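Local coordinates for protein diol-dehydratase (Roseburia inulinivorans, PDB 5I2A) that probably acts as a B12-independent glycyl radical lyase that dehydrates 1,2-propanediol, at residues S485-S488 with F489-M493. Residues are numbered along the deposited sequence; the frame is centred on the assembly and turned at random.
Sequences SFQS and FDEFM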
loop_
_atom_site.group_PDB
_atom_site.type_symbol
_atom_site.label_atom_id
_atom_site.label_comp_id
_atom_site.label_asym_id
_atom_site.label_seq_id
_atom_site.Cartn_x
_atom_site.Cartn_y
_atom_site.Cartn_z
ATOM N N SER A 485 41.129 -15.513 -23.221
ATOM C CA SER A 485 42.163 -14.747 -22.530
ATOM C C SER A 485 42.448 -15.269 -21.118
ATOM O O SER A 485 43.442 -14.891 -20.509
ATOM C CB SER A 485 41.776 -13.268 -22.457
ATOM O OG SER A 485 40.756 -13.045 -21.491
ATOM N N PHE A 486 41.582 -16.128 -20.586
ATOM C CA PHE A 486 41.791 -16.647 -19.230
ATOM C C PHE A 486 43.050 -17.499 -19.168
ATOM O O PHE A 486 43.246 -18.372 -20.005
ATOM C CB PHE A 486 40.581 -17.458 -18.766
ATOM C CG PHE A 486 39.332 -16.637 -18.590
ATOM C CD1 PHE A 486 39.397 -15.358 -18.055
ATOM C CD2 PHE A 486 38.103 -17.136 -18.962
ATOM C CE1 PHE A 486 38.254 -14.591 -17.896
ATOM C CE2 PHE A 486 36.952 -16.365 -18.809
ATOM C CZ PHE A 486 37.037 -15.089 -18.278
ATOM N N GLN A 487 43.893 -17.249 -18.172
ATOM C CA GLN A 487 45.200 -17.904 -18.098
ATOM C C GLN A 487 45.208 -19.122 -17.188
ATOM O O GLN A 487 46.167 -19.890 -17.186
ATOM C CB GLN A 487 46.267 -16.916 -17.615
ATOM C CG GLN A 487 46.426 -15.680 -18.489
ATOM C CD GLN A 487 47.071 -15.979 -19.831
ATOM O OE1 GLN A 487 48.110 -16.634 -19.899
ATOM N NE2 GLN A 487 46.456 -15.497 -20.905
ATOM N N SER A 488 44.159 -19.295 -16.398
ATOM C CA SER A 488 44.100 -20.419 -15.467
ATOM C C SER A 488 42.669 -20.860 -15.240
ATOM O O SER A 488 41.734 -20.110 -15.533
ATOM C CB SER A 488 44.728 -20.049 -14.132
ATOM O OG SER A 488 43.952 -19.050 -13.490
ATOM N N PHE A 489 42.495 -22.060 -14.696
ATOM C CA PHE A 489 41.155 -22.534 -14.382
ATOM C C PHE A 489 40.510 -21.640 -13.327
ATOM O O PHE A 489 39.332 -21.342 -13.416
ATOM C CB PHE A 489 41.171 -23.976 -13.904
ATOM C CG PHE A 489 39.832 -24.465 -13.464
ATOM C CD1 PHE A 489 38.805 -24.628 -14.384
ATOM C CD2 PHE A 489 39.588 -24.740 -12.129
ATOM C CE1 PHE A 489 37.568 -25.072 -13.988
ATOM C CE2 PHE A 489 38.347 -25.183 -11.715
ATOM C CZ PHE A 489 37.332 -25.350 -12.644
ATOM N N ASP A 490 41.292 -21.201 -12.343
ATOM C CA ASP A 490 40.782 -20.287 -11.328
ATOM C C ASP A 490 40.171 -19.016 -11.934
ATOM O O ASP A 490 39.202 -18.494 -11.406
ATOM C CB ASP A 490 41.880 -19.901 -10.337
ATOM C CG ASP A 490 42.264 -21.044 -9.424
ATOM O OD1 ASP A 490 41.552 -22.062 -9.419
ATOM O OD2 ASP A 490 43.274 -20.922 -8.706
ATOM N N GLU A 491 40.740 -18.522 -13.032
ATOM C CA GLU A 491 40.214 -17.322 -13.686
ATOM C C GLU A 491 38.870 -17.586 -14.358
ATOM O O GLU A 491 37.973 -16.740 -14.334
ATOM C CB GLU A 491 41.198 -16.781 -14.724
ATOM C CG GLU A 491 42.286 -15.881 -14.153
ATOM C CD GLU A 491 43.238 -15.378 -15.226
ATOM O OE1 GLU A 491 44.455 -15.352 -14.965
ATOM O OE2 GLU A 491 42.771 -15.016 -16.326
ATOM N N PHE A 492 38.747 -18.751 -14.978
ATOM C CA PHE A 492 37.474 -19.167 -15.546
ATOM C C PHE A 492 36.438 -19.294 -14.427
ATOM O O PHE A 492 35.338 -18.786 -14.557
ATOM C CB PHE A 492 37.620 -20.488 -16.305
ATOM C CG PHE A 492 36.378 -20.903 -17.063
ATOM C CD1 PHE A 492 35.301 -21.482 -16.402
ATOM C CD2 PHE A 492 36.304 -20.745 -18.433
ATOM C CE1 PHE A 492 34.161 -21.862 -17.088
ATOM C CE2 PHE A 492 35.175 -21.135 -19.134
ATOM C CZ PHE A 492 34.097 -21.690 -18.455
ATOM N N MET A 493 36.802 -19.975 -13.339
ATOM C CA MET A 493 35.893 -20.188 -12.206
ATOM C C MET A 493 35.382 -18.879 -11.647
ATOM O O MET A 493 34.202 -18.749 -11.337
ATOM C CB MET A 493 36.578 -20.967 -11.077
ATOM C CG MET A 493 36.324 -22.451 -11.095
ATOM S SD MET A 493 34.601 -22.890 -10.824
ATOM C CE MET A 493 34.643 -23.657 -9.221
#
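Phe489 opens helix 489-521 directly after the N-cap Ser488; its CB points away from the loop overall, and its ring packs on Phe573 of helix 558-574 and Leu666 of helix 661-678. Asp490 contributes little beyond CB, which lies near the Ser488 hydroxyl. Glu491 makes most of the polar contact. Its N is shared between Ser488 OG (3.3 Å, N-H...acceptor angle 146°), the capping bond, and, weakly, Ser488 O; chi1 of 66°, with OG between backbone N and carbonyl carbon, brings the Ser488 hydroxyl into position. Beyond CG the Glu491 chain runs extended, and OE2 accepts from Gln487 N (3.1 Å, N-H...acceptor angle 166°), a nearly straight bond entering from above the carboxylate plane. Because the donor is Gln487 rather than the N-cap residue, the reciprocal bond of a classical capping box is replaced by one a residue earlier. An alanine in place of Glu491 would probably leave Gln487 N without this acceptor and the preceding loop freer to move. Glu491 O lies 4.1 Å above the Phe486 ring plane, over its centre. Phe492 N bonds weakly to Ser488 O, and Phe492 CD2 meets Phe486 CD2 at 4.1 Å, the side chains crossing at about a right angle. With the carboxylate beside the helix N-terminus, the helix dipole would be expected to favour its ionised form.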